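Local coordinates for catalase (Exiguobacterium oxidotolerans, PDB 2J2M), which probably breaks down hydrogen peroxide to water and oxygen at a buried haem reached through a main channel, as a tetrameric catalase, at residues Leu8-Asn11 against Pro15-Asp18; Tyr351-Ile356 against Pro373-Thr378. One frame throughout, in Å; residues are numbered along the deposited sequence.

Both contacts lie on the same side of the chain's centre, with their own centres 28 Å apart and their nearest atoms about 11 Å apart, so within one chain they do not touch. Contact 1 is a fold-back of the N-terminal arm, 42 Å from the chain's centre, whereas contact 2 belongs to the long loop after helix 330-346. The two are joined across the tetramer: Gln-352 NE2 of contact 2 donates to Asn-11 O of contact 1 of the second subunit. The residues of the haem pocket fall between 53 and 346, so neither contact contributes one; both touch the second subunit.

Contact 1. Residues Leu8-Asn11 against Pro15-Asp18; sequences LTTN and PIGD
Leu-8 and Ile-16 meet through both backbone and side chain where the N-terminal arm folds back on itself. Ile-16 N donates to Leu-8 O at 2.9 Å, nearly straight at the hydrogen (174°) although the donor is tilted from the carbonyl plane. A water lies within hydrogen-bonding distance of both Leu-8 O (2.6 Å) and Ile-16 O (2.8 Å) and may bridge the two carbonyls, although it has more acceptors in reach than protons to give. Thr-9 and Pro-15 form a single beta bridge, their CA atoms 4.3 Å apart.

Ile-16 points toward the opposite segment and carries most of the side-chain contact. Its CB lies 3.8 Å from Leu-8 O. From there the side chain forks. With chi1 at -74°, CG2 points opposite the backbone N and meets Leu-8 CD2 at 3.8 Å, while CG1 swings to the side of the backbone N and lies 3.8 Å from the methyl CG2 of Thr-10. The tip, CD1, lies against the backbone of the other segment, 3.5 Å from Thr-9 O, with Leu-8 CG next to it. Leu-8 and Thr-10 thus hold Ile-16 between them, each crossing it at a slant. The hydroxyl of Thr-10 is used elsewhere, accepting from the backbone N of Gln-12 in the link between the two segments.

The pair is buried although it lies far from the body of its own chain. Helix 36-45 covers it in the same subunit, with Glu-40 against Thr-10 and Gln-37 against Ile-16. Further cover comes from the second subunit, whose Asn-364 N and Asn-365 ND2 bond Thr-9 OG1 and O, consistent with the N-terminal arm exchange of catalase tetramers. Strand 23-24 follows a few residues on.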
ATOM      1  N   LEU A   8      -6.388  -5.831 -29.804  1.00 13.64           N
ATOM      2  CA  LEU A   8      -5.511  -5.618 -28.661  1.00 11.87           C
ATOM      3  C   LEU A   8      -5.324  -4.118 -28.415  1.00 11.62           C
ATOM      4  O   LEU A   8      -5.038  -3.363 -29.358  1.00 11.04           O
ATOM      5  CB  LEU A   8      -4.156  -6.271 -28.913  1.00 11.74           C
ATOM      6  CG  LEU A   8      -3.032  -6.003 -27.900  1.00 10.64           C
ATOM      7  CD1 LEU A   8      -3.313  -6.633 -26.526  1.00  8.52           C
ATOM      8  CD2 LEU A   8      -1.747  -6.532 -28.468  1.00  8.91           C
ATOM      9  N   THR A   9      -5.492  -3.693 -27.155  1.00 10.72           N
ATOM     10  CA  THR A   9      -5.423  -2.271 -26.788  1.00 10.31           C
ATOM     11  C   THR A   9      -4.509  -2.104 -25.584  1.00 10.60           C
ATOM     12  O   THR A   9      -4.189  -3.091 -24.918  1.00 10.62           O
ATOM     13  CB  THR A   9      -6.826  -1.661 -26.423  1.00  9.99           C
ATOM     14  OG1 THR A   9      -7.347  -2.306 -25.251  1.00 10.10           O
ATOM     15  CG2 THR A   9      -7.832  -1.834 -27.545  1.00  8.27           C
ATOM     16  N   THR A  10      -4.089  -0.860 -25.325  1.00 10.52           N
ATOM     17  CA  THR A  10      -3.516  -0.453 -24.033  1.00 10.46           C
ATOM     18  C   THR A  10      -4.656  -0.254 -23.006  1.00 10.77           C
ATOM     19  O   THR A  10      -5.836  -0.331 -23.357  1.00 10.38           O
ATOM     20  CB  THR A  10      -2.747   0.865 -24.169  1.00 10.42           C
ATOM     21  OG1 THR A  10      -3.669   1.917 -24.456  1.00  9.02           O
ATOM     22  CG2 THR A  10      -1.679   0.792 -25.322  1.00 10.79           C
ATOM     23  N   ASN A  11      -4.316   0.014 -21.746  1.00 10.59           N
ATOM     24  CA  ASN A  11      -5.347   0.205 -20.726  1.00 11.02           C
ATOM     25  C   ASN A  11      -6.108   1.515 -21.003  1.00 11.57           C
ATOM     26  O   ASN A  11      -7.092   1.824 -20.321  1.00 10.75           O
ATOM     27  CB  ASN A  11      -4.740   0.226 -19.313  1.00 10.11           C
ATOM     28  CG  ASN A  11      -4.138  -1.115 -18.900  1.00 10.62           C
ATOM     29  OD1 ASN A  11      -3.287  -1.173 -17.988  1.00 11.62           O
ATOM     30  ND2 ASN A  11      -4.577  -2.201 -19.545  1.00  8.33           N
ATOM     31  N   PRO A  15      -5.596   1.229 -29.733  1.00 11.95           N
ATOM     32  CA  PRO A  15      -5.203  -0.011 -30.400  1.00 12.06           C
ATOM     33  C   PRO A  15      -3.681  -0.175 -30.543  1.00 11.99           C
ATOM     34  O   PRO A  15      -2.999   0.749 -30.937  1.00 11.98           O
ATOM     35  CB  PRO A  15      -5.850   0.118 -31.785  1.00 12.05           C
ATOM     36  CG  PRO A  15      -6.936   1.089 -31.604  1.00 12.33           C
ATOM     37  CD  PRO A  15      -6.428   2.068 -30.613  1.00 11.79           C
ATOM     38  N   ILE A  16      -3.184  -1.364 -30.229  1.00 12.23           N
ATOM     39  CA  ILE A  16      -1.783  -1.705 -30.388  1.00 11.82           C
ATOM     40  C   ILE A  16      -1.488  -2.223 -31.800  1.00 11.65           C
ATOM     41  O   ILE A  16      -2.158  -3.124 -32.301  1.00 11.67           O
ATOM     42  CB  ILE A  16      -1.336  -2.707 -29.272  1.00 12.05           C
ATOM     43  CG1 ILE A  16      -1.211  -1.944 -27.945  1.00 11.50           C
ATOM     44  CG2 ILE A  16       0.008  -3.400 -29.622  1.00 10.16           C
ATOM     45  CD1 ILE A  16      -1.235  -2.790 -26.690  1.00 12.08           C
ATOM     46  N   GLY A  17      -0.477  -1.640 -32.437  1.00 11.77           N
ATOM     47  CA  GLY A  17      -0.061  -2.053 -33.768  1.00 11.86           C
ATOM     48  C   GLY A  17       1.018  -3.123 -33.767  1.00 12.28           C
ATOM     49  O   GLY A  17       1.011  -4.034 -34.609  1.00 12.20           O
ATOM     50  N   ASP A  18       1.952  -3.014 -32.825  1.00 12.25           N
ATOM     51  CA  ASP A  18       3.071  -3.938 -32.750  1.00 12.93           C
ATOM     52  C   ASP A  18       3.257  -4.345 -31.289  1.00 12.85           C
ATOM     53  O   ASP A  18       3.755  -3.574 -30.464  1.00 13.25           O
ATOM     54  CB  ASP A  18       4.339  -3.271 -33.327  1.00 13.26           C
ATOM     55  CG  ASP A  18       5.577  -4.180 -33.306  1.00 15.27           C
ATOM     56  OD1 ASP A  18       6.593  -3.784 -33.922  1.00 17.85           O
ATOM     57  OD2 ASP A  18       5.562  -5.279 -32.701  1.00 18.09           O
TER
HETATM   58  O   HOH W   1      -4.869  -3.482 -31.960  1.00 10.39           O

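Contact 2. Residues Tyr351-Ile356 against Pro373-Thr378; sequences YQQLPI and PFKQQT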
ATOM      1  N   TYR A 351     -12.214  -3.946  -0.000  1.00  5.14           N
ATOM      2  CA  TYR A 351     -12.247  -5.327  -0.411  1.00  4.99           C
ATOM      3  C   TYR A 351     -13.675  -5.857  -0.561  1.00  5.42           C
ATOM      4  O   TYR A 351     -13.936  -6.693  -1.421  1.00  4.60           O
ATOM      5  CB  TYR A 351     -11.416  -6.192   0.537  1.00  5.23           C
ATOM      6  CG  TYR A 351     -12.051  -6.586   1.873  1.00  4.80           C
ATOM      7  CD1 TYR A 351     -12.757  -7.804   2.014  1.00  3.26           C
ATOM      8  CD2 TYR A 351     -11.935  -5.767   2.982  1.00  2.52           C
ATOM      9  CE1 TYR A 351     -13.312  -8.188   3.236  1.00  2.69           C
ATOM     10  CE2 TYR A 351     -12.499  -6.133   4.206  1.00  2.58           C
ATOM     11  CZ  TYR A 351     -13.176  -7.347   4.337  1.00  4.93           C
ATOM     12  OH  TYR A 351     -13.722  -7.697   5.580  1.00  3.85           O
ATOM     13  N   GLN A 352     -14.594  -5.353   0.264  1.00  5.89           N
ATOM     14  CA  GLN A 352     -15.998  -5.767   0.207  1.00  6.96           C
ATOM     15  C   GLN A 352     -16.748  -5.326  -1.055  1.00  7.23           C
ATOM     16  O   GLN A 352     -17.876  -5.775  -1.279  1.00  7.64           O
ATOM     17  CB  GLN A 352     -16.762  -5.318   1.464  1.00  7.17           C
ATOM     18  CG  GLN A 352     -16.841  -6.412   2.559  1.00  8.62           C
ATOM     19  CD  GLN A 352     -17.344  -7.741   2.022  1.00  9.20           C
ATOM     20  OE1 GLN A 352     -16.593  -8.711   1.938  1.00  9.45           O
ATOM     21  NE2 GLN A 352     -18.607  -7.788   1.638  1.00 10.72           N
ATOM     22  N   GLN A 353     -16.128  -4.462  -1.869  1.00  7.20           N
ATOM     23  CA  GLN A 353     -16.703  -4.044  -3.152  1.00  6.75           C
ATOM     24  C   GLN A 353     -16.360  -4.963  -4.341  1.00  6.74           C
ATOM     25  O   GLN A 353     -16.964  -4.864  -5.406  1.00  5.74           O
ATOM     26  CB  GLN A 353     -16.270  -2.623  -3.478  1.00  6.97           C
ATOM     27  CG  GLN A 353     -16.605  -1.528  -2.426  1.00  6.50           C
ATOM     28  CD  GLN A 353     -16.223  -0.149  -2.931  1.00  7.65           C
ATOM     29  OE1 GLN A 353     -15.643  -0.012  -4.044  1.00  6.25           O
ATOM     30  NE2 GLN A 353     -16.513   0.889  -2.122  1.00  5.65           N
ATOM     31  N   LEU A 354     -15.368  -5.829  -4.173  1.00  7.13           N
ATOM     32  CA  LEU A 354     -14.969  -6.772  -5.220  1.00  7.03           C
ATOM     33  C   LEU A 354     -16.061  -7.791  -5.530  1.00  6.86           C
ATOM     34  O   LEU A 354     -16.661  -8.328  -4.609  1.00  7.74           O
ATOM     35  CB  LEU A 354     -13.687  -7.518  -4.807  1.00  6.86           C
ATOM     36  CG  LEU A 354     -12.389  -6.684  -4.844  1.00  6.88           C
ATOM     37  CD1 LEU A 354     -11.266  -7.527  -4.341  1.00  3.30           C
ATOM     38  CD2 LEU A 354     -12.068  -6.108  -6.250  1.00  5.48           C
ATOM     39  N   PRO A 355     -16.316  -8.067  -6.820  1.00  6.95           N
ATOM     40  CA  PRO A 355     -17.364  -9.052  -7.200  1.00  7.70           C
ATOM     41  C   PRO A 355     -17.493 -10.326  -6.323  1.00  8.07           C
ATOM     42  O   PRO A 355     -18.606 -10.699  -5.927  1.00  8.00           O
ATOM     43  CB  PRO A 355     -17.008  -9.389  -8.659  1.00  7.44           C
ATOM     44  CG  PRO A 355     -16.415  -8.050  -9.165  1.00  7.07           C
ATOM     45  CD  PRO A 355     -15.647  -7.480  -8.006  1.00  6.26           C
ATOM     46  N   ILE A 356     -16.365 -10.951  -5.982  1.00  8.94           N
ATOM     47  CA  ILE A 356     -16.377 -12.192  -5.204  1.00  8.65           C
ATOM     48  C   ILE A 356     -16.814 -11.963  -3.747  1.00  9.54           C
ATOM     49  O   ILE A 356     -17.302 -12.901  -3.097  1.00  9.29           O
ATOM     50  CB  ILE A 356     -15.015 -12.949  -5.293  1.00  8.49           C
ATOM     51  CG1 ILE A 356     -15.139 -14.389  -4.769  1.00  8.01           C
ATOM     52  CG2 ILE A 356     -13.874 -12.191  -4.565  1.00  6.72           C
ATOM     53  CD1 ILE A 356     -16.028 -15.342  -5.625  1.00  5.56           C
ATOM     54  N   PRO A 373     -12.009   3.273  -5.116  1.00  8.69           N
ATOM     55  CA  PRO A 373     -13.409   3.381  -4.737  1.00  9.66           C
ATOM     56  C   PRO A 373     -14.396   2.996  -5.855  1.00 10.52           C
ATOM     57  O   PRO A 373     -15.304   3.762  -6.179  1.00 10.88           O
ATOM     58  CB  PRO A 373     -13.535   4.870  -4.405  1.00  9.15           C
ATOM     59  CG  PRO A 373     -12.612   5.520  -5.355  1.00  7.11           C
ATOM     60  CD  PRO A 373     -11.447   4.605  -5.435  1.00  9.00           C
ATOM     61  N   PHE A 374     -14.246   1.803  -6.405  1.00 12.46           N
ATOM     62  CA  PHE A 374     -15.036   1.394  -7.574  1.00 14.37           C
ATOM     63  C   PHE A 374     -16.578   1.478  -7.476  1.00 14.28           C
ATOM     64  O   PHE A 374     -17.226   1.821  -8.463  1.00 13.60           O
ATOM     65  CB  PHE A 374     -14.617   0.011  -8.046  1.00 15.67           C
ATOM     66  CG  PHE A 374     -14.719  -0.158  -9.528  1.00 19.29           C
ATOM     67  CD1 PHE A 374     -13.583  -0.110 -10.314  1.00 22.33           C
ATOM     68  CD2 PHE A 374     -15.971  -0.331 -10.149  1.00 23.64           C
ATOM     69  CE1 PHE A 374     -13.687  -0.258 -11.701  1.00 24.97           C
ATOM     70  CE2 PHE A 374     -16.096  -0.474 -11.541  1.00 23.73           C
ATOM     71  CZ  PHE A 374     -14.961  -0.443 -12.321  1.00 22.79           C
ATOM     72  N   LYS A 375     -17.142   1.148  -6.307  1.00 14.73           N
ATOM     73  CA  LYS A 375     -18.595   1.193  -6.054  1.00 15.01           C
ATOM     74  C   LYS A 375     -18.969   2.295  -5.034  1.00 14.67           C
ATOM     75  O   LYS A 375     -19.867   2.116  -4.178  1.00 14.35           O
ATOM     76  CB  LYS A 375     -19.124  -0.186  -5.579  1.00 15.24           C
ATOM     77  CG  LYS A 375     -19.078  -1.331  -6.622  1.00 17.62           C
ATOM     78  CD  LYS A 375     -20.280  -1.348  -7.574  1.00 22.58           C
ATOM     79  CE  LYS A 375     -21.328  -2.420  -7.214  1.00 24.40           C
ATOM     80  NZ  LYS A 375     -22.497  -1.915  -6.418  1.00 25.21           N
ATOM     81  N   GLN A 376     -18.258   3.417  -5.108  1.00 13.87           N
ATOM     82  CA  GLN A 376     -18.583   4.606  -4.314  1.00 13.20           C
ATOM     83  C   GLN A 376     -20.079   4.947  -4.405  1.00 13.18           C
ATOM     84  O   GLN A 376     -20.622   5.099  -5.501  1.00 12.84           O
ATOM     85  CB  GLN A 376     -17.738   5.794  -4.808  1.00 12.98           C
ATOM     86  CG  GLN A 376     -17.874   7.100  -4.003  1.00 10.79           C
ATOM     87  CD  GLN A 376     -16.952   7.127  -2.805  1.00  7.78           C
ATOM     88  OE1 GLN A 376     -16.880   6.157  -2.047  1.00  4.60           O
ATOM     89  NE2 GLN A 376     -16.227   8.235  -2.634  1.00  7.71           N
ATOM     90  N   GLN A 377     -20.738   5.041  -3.254  1.00 13.59           N
ATOM     91  CA  GLN A 377     -22.113   5.553  -3.183  1.00 14.39           C
ATOM     92  C   GLN A 377     -22.038   7.063  -3.390  1.00 14.15           C
ATOM     93  O   GLN A 377     -21.260   7.754  -2.746  1.00 14.32           O
ATOM     94  CB  GLN A 377     -22.766   5.189  -1.839  1.00 14.52           C
ATOM     95  CG  GLN A 377     -22.837   3.652  -1.574  1.00 15.94           C
ATOM     96  CD  GLN A 377     -23.133   3.295  -0.115  1.00 16.39           C
ATOM     97  OE1 GLN A 377     -24.275   2.978   0.251  1.00 14.49           O
ATOM     98  NE2 GLN A 377     -22.092   3.346   0.729  1.00 18.88           N
ATOM     99  N   THR A 378     -22.827   7.575  -4.319  1.00 14.89           N
ATOM    100  CA  THR A 378     -22.652   8.956  -4.760  1.00 15.17           C
ATOM    101  C   THR A 378     -23.523  10.014  -4.066  1.00 15.01           C
ATOM    102  O   THR A 378     -23.287  11.212  -4.247  1.00 15.26           O
ATOM    103  CB  THR A 378     -22.773   9.070  -6.288  1.00 15.37           C
ATOM    104  OG1 THR A 378     -24.044   8.546  -6.702  1.00 15.91           O
ATOM    105  CG2 THR A 378     -21.642   8.287  -6.963  1.00 14.99           C
TER
HETATM  106  O   HOH W   2     -15.775   3.722  -1.470  1.00  3.82           O
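Gln-353 reaches Lys-375 because its chain, with CG turned to the side of the backbone N (chi1 -57°), then runs straight out through chi2 at -175° and carries the amide to a later part of the same loop. There OE1 accepts from Lys-375 N at 3.0 Å. The bond is straight at the hydrogen, but the donor stands above the carbonyl plane, 56° out of it, rather than on a lone pair. Phe-374 N is close as well, 3.3 Å from Gln-353 OE1, yet badly angled for a bond.

The receiving backbone is a type I beta turn from Pro-373 to Gln-376, closed by Gln-376 N on Pro-373 O at 3.2 Å; Gln-353 thus takes up the N-H of its third residue. Lys-375 CB rests 3.8 Å from OE1 of Gln-353, and beyond it the bent lysine chain slides past the glutamine in the opposite direction. The other half of the amide is held through a water: Gln-353 NE2 donates to it at 3.0 Å, and the water donates to Gln-376 OE1, which also accepts from Asp-369 N.

Both segments lie in the long loop between helix 330-346 and strand 403-404. Tyr-351 packs on that helix, while the ring of Phe-374 stacks on Phe-374 of the second subunit.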